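Local coordinates for protein ADP-dependent (S)-NAD(P)H-hydrate dehydratase (Enterococcus faecalis, PDB 2R3B) that probably dehydrates the S form of hydrated NAD(P)H at the expense of ADP, repairing the damaged cofactor, at residues 59-72 / 235-247. Numbering follows the deposited sequence.
Sequences AIIMSTEACINSGA and DTLAGIIAGFLAQ. With EDO (1,2-ethanediol), chain L.
The amide of Q247 bridges segments 59-72 and 235-247 at the last turn of helix 57-70: its NE2 donates to S70 O at 2.8 Å, from above that carbonyl's plane, and to G243 O at 2.9 Å in its own helix, a partner lying in the amide plane. OE1 bonds to R35, so both amide atoms are engaged and the flip of the group is fixed. The F244 ring receives S70 CB at its edge, near the ring plane, and packs edge-to-face with F248. At the other end the D235 carboxylate has A59 CB 3.3 Å from OD2, while a 1,2-ethanediol molecule, probably from crystallisation, donates to the same oxygen; the M62 selenomethionine CE, swung round by the bend at chi3 (-76°), lies beside OD2 and the ethanediol C2.

Between these ends the axes of segments 59-70 and 235-247 approach to 7.1 Å at a crossing angle of -36°, a closeness permitted by G239 and G243. G239 CA sits 3.6 Å from S63 O in a CH...O contact, and S70 OG, bonded back to C67 O, rests over G243 CA at 3.2 Å. S63 OG gives its proton to D235 O (2.7 Å), reaching it from the opposite face to G239 N. A66 CB fits against T236 O and I240 CG1.

Helix 57-70 thus joins helix 233-247 within the ribokinase-like fold through S63, A66, the two glycines and the Q247 amide. A59 meets D235, both predicted to bind (6S)-NADPHX, and the ethanediol on OD2 is consistent with a carboxylate able to accept a hydroxyl there.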
# COMPACT_ATOMS: atom_id res chain seq x y z
N ALA B 59 13.85 3.61 -6.42
CA ALA B 59 14.03 4.44 -7.64
C ALA B 59 13.26 3.85 -8.81
O ALA B 59 12.56 4.57 -9.52
CB ALA B 59 15.52 4.57 -8.01
N ILE B 60 13.43 2.55 -9.06
CA ILE B 60 12.77 1.93 -10.19
C ILE B 60 11.27 1.80 -9.98
O ILE B 60 10.49 1.86 -10.95
CB ILE B 60 13.44 0.58 -10.60
CG1 ILE B 60 13.17 0.29 -12.07
CG2 ILE B 60 12.99 -0.55 -9.71
CD1 ILE B 60 13.85 1.23 -13.03
N ILE B 61 10.86 1.68 -8.73
CA ILE B 61 9.44 1.63 -8.41
C ILE B 61 8.80 2.96 -8.78
O ILE B 61 7.69 3.02 -9.33
CB ILE B 61 9.25 1.25 -6.92
CG1 ILE B 61 9.69 -0.21 -6.72
CG2 ILE B 61 7.78 1.43 -6.48
CD1 ILE B 61 9.71 -0.69 -5.22
N MSE B 62 9.52 4.05 -8.50
CA MSE B 62 9.00 5.37 -8.85
C MSE B 62 8.96 5.62 -10.37
O MSE B 62 7.97 6.15 -10.89
CB MSE B 62 9.80 6.46 -8.08
CG MSE B 62 9.48 6.43 -6.60
SE MSE B 62 10.19 7.87 -5.61
CE MSE B 62 12.00 7.31 -5.54
N SER B 63 9.98 5.18 -11.10
CA SER B 63 9.91 5.21 -12.54
C SER B 63 8.76 4.40 -13.11
O SER B 63 8.14 4.80 -14.10
CB SER B 63 11.20 4.66 -13.15
OG SER B 63 12.30 5.43 -12.77
N THR B 64 8.52 3.23 -12.51
CA THR B 64 7.43 2.35 -12.96
C THR B 64 6.09 3.03 -12.79
O THR B 64 5.28 3.02 -13.71
CB THR B 64 7.49 1.03 -12.18
OG1 THR B 64 8.78 0.44 -12.42
CG2 THR B 64 6.35 0.07 -12.61
N GLU B 65 5.84 3.65 -11.65
CA GLU B 65 4.55 4.32 -11.42
C GLU B 65 4.35 5.45 -12.46
O GLU B 65 3.24 5.65 -12.97
CB GLU B 65 4.50 4.86 -9.98
CG GLU B 65 3.13 5.45 -9.61
CD GLU B 65 2.83 5.50 -8.12
OE1 GLU B 65 3.81 5.53 -7.33
OE2 GLU B 65 1.61 5.53 -7.76
N ALA B 66 5.42 6.19 -12.75
CA ALA B 66 5.38 7.28 -13.74
C ALA B 66 5.04 6.72 -15.12
O ALA B 66 4.19 7.26 -15.85
CB ALA B 66 6.77 8.01 -13.78
N CYS B 67 5.70 5.64 -15.49
CA CYS B 67 5.48 5.04 -16.82
C CYS B 67 4.05 4.54 -17.04
O CYS B 67 3.40 4.87 -18.04
CB CYS B 67 6.51 3.92 -17.03
SG CYS B 67 6.55 3.23 -18.69
N ILE B 68 3.54 3.78 -16.07
CA ILE B 68 2.17 3.28 -16.12
C ILE B 68 1.19 4.43 -16.18
O ILE B 68 0.33 4.47 -17.07
CB ILE B 68 1.86 2.43 -14.89
CG1 ILE B 68 2.73 1.16 -14.93
CG2 ILE B 68 0.36 2.08 -14.82
CD1 ILE B 68 2.74 0.46 -13.62
N ASN B 69 1.34 5.38 -15.27
CA ASN B 69 0.42 6.51 -15.23
C ASN B 69 0.50 7.45 -16.45
O ASN B 69 -0.44 8.19 -16.72
CB ASN B 69 0.65 7.32 -13.96
CG ASN B 69 -0.13 6.80 -12.80
OD1 ASN B 69 -1.34 7.05 -12.72
ND2 ASN B 69 0.54 6.10 -11.87
N SER B 70 1.61 7.44 -17.17
CA SER B 70 1.79 8.25 -18.37
C SER B 70 1.04 7.66 -19.59
O SER B 70 0.84 8.36 -20.59
CB SER B 70 3.27 8.37 -18.73
OG SER B 70 3.70 7.20 -19.37
N GLY B 71 0.61 6.42 -19.48
CA GLY B 71 -0.13 5.76 -20.55
C GLY B 71 0.58 4.68 -21.33
O GLY B 71 0.03 4.18 -22.31
N ALA B 72 1.79 4.29 -20.96
CA ALA B 72 2.44 3.18 -21.63
C ALA B 72 1.54 1.96 -21.69
O ALA B 72 0.85 1.60 -20.71
CB ALA B 72 3.84 2.83 -20.94
N ASP B 235 13.96 9.95 -11.18
CA ASP B 235 13.42 8.63 -11.52
C ASP B 235 12.03 8.78 -12.14
O ASP B 235 11.67 8.08 -13.09
CB ASP B 235 13.29 7.77 -10.27
CG ASP B 235 14.62 7.65 -9.51
OD1 ASP B 235 15.68 7.55 -10.18
OD2 ASP B 235 14.60 7.68 -8.26
N THR B 236 11.23 9.66 -11.56
CA THR B 236 9.90 9.96 -12.07
C THR B 236 9.93 10.52 -13.49
O THR B 236 9.19 10.03 -14.39
CB THR B 236 9.13 10.85 -11.09
OG1 THR B 236 9.02 10.13 -9.84
CG2 THR B 236 7.72 11.17 -11.60
N LEU B 237 10.76 11.53 -13.70
CA LEU B 237 10.91 12.11 -15.03
C LEU B 237 11.29 11.06 -16.07
O LEU B 237 10.74 11.04 -17.17
CB LEU B 237 11.97 13.20 -15.03
CG LEU B 237 12.31 13.77 -16.39
CD1 LEU B 237 11.07 14.38 -17.14
CD2 LEU B 237 13.45 14.77 -16.25
N ALA B 238 12.25 10.20 -15.72
CA ALA B 238 12.75 9.19 -16.65
C ALA B 238 11.61 8.28 -17.07
O ALA B 238 11.49 7.92 -18.25
CB ALA B 238 13.90 8.38 -16.02
N GLY B 239 10.74 7.91 -16.12
CA GLY B 239 9.59 7.10 -16.43
C GLY B 239 8.56 7.75 -17.33
O GLY B 239 7.96 7.09 -18.17
N ILE B 240 8.33 9.03 -17.12
CA ILE B 240 7.47 9.83 -18.00
C ILE B 240 8.04 9.90 -19.41
O ILE B 240 7.29 9.75 -20.40
CB ILE B 240 7.25 11.26 -17.47
CG1 ILE B 240 6.58 11.23 -16.10
CG2 ILE B 240 6.32 12.02 -18.44
CD1 ILE B 240 6.48 12.58 -15.34
N ILE B 241 9.35 10.14 -19.52
CA ILE B 241 9.99 10.18 -20.84
C ILE B 241 9.77 8.85 -21.55
O ILE B 241 9.33 8.78 -22.71
CB ILE B 241 11.50 10.54 -20.77
CG1 ILE B 241 11.66 12.01 -20.29
CG2 ILE B 241 12.20 10.28 -22.16
CD1 ILE B 241 13.14 12.39 -19.88
N ALA B 242 10.02 7.77 -20.83
CA ALA B 242 9.84 6.43 -21.42
C ALA B 242 8.40 6.18 -21.90
O ALA B 242 8.17 5.69 -23.00
CB ALA B 242 10.32 5.34 -20.40
N GLY B 243 7.41 6.50 -21.06
CA GLY B 243 5.99 6.36 -21.42
C GLY B 243 5.58 7.24 -22.59
O GLY B 243 4.78 6.84 -23.42
N PHE B 244 6.14 8.46 -22.67
CA PHE B 244 5.86 9.32 -23.79
C PHE B 244 6.41 8.76 -25.09
O PHE B 244 5.70 8.72 -26.10
CB PHE B 244 6.38 10.74 -23.55
CG PHE B 244 5.37 11.65 -22.92
CD1 PHE B 244 4.66 11.22 -21.79
CD2 PHE B 244 5.15 12.92 -23.40
CE1 PHE B 244 3.69 12.05 -21.20
CE2 PHE B 244 4.19 13.77 -22.80
CZ PHE B 244 3.48 13.34 -21.70
N LEU B 245 7.66 8.32 -25.08
CA LEU B 245 8.30 7.75 -26.29
C LEU B 245 7.59 6.46 -26.74
O LEU B 245 7.62 6.09 -27.91
CB LEU B 245 9.78 7.51 -26.07
CG LEU B 245 10.62 8.80 -26.03
CD1 LEU B 245 12.03 8.48 -25.56
CD2 LEU B 245 10.63 9.49 -27.40
N ALA B 246 6.93 5.79 -25.80
CA ALA B 246 6.19 4.57 -26.09
C ALA B 246 4.93 4.83 -26.91
O ALA B 246 4.55 3.98 -27.71
CB ALA B 246 5.82 3.84 -24.80
N GLN B 247 4.35 6.02 -26.75
CA GLN B 247 3.01 6.32 -27.25
C GLN B 247 2.96 7.34 -28.37
O GLN B 247 2.03 7.32 -29.17
CB GLN B 247 2.22 6.99 -26.13
CG GLN B 247 1.85 6.17 -25.03
CD GLN B 247 1.20 7.04 -24.01
OE1 GLN B 247 0.02 7.37 -24.15
NE2 GLN B 247 1.95 7.43 -22.99
C1 EDO L . 15.95 6.49 -3.97
O1 EDO L . 16.65 5.35 -4.51
C2 EDO L . 15.18 7.17 -5.09
O2 EDO L . 16.07 7.63 -6.13
O HOH W 1 6.83 8.20 -9.41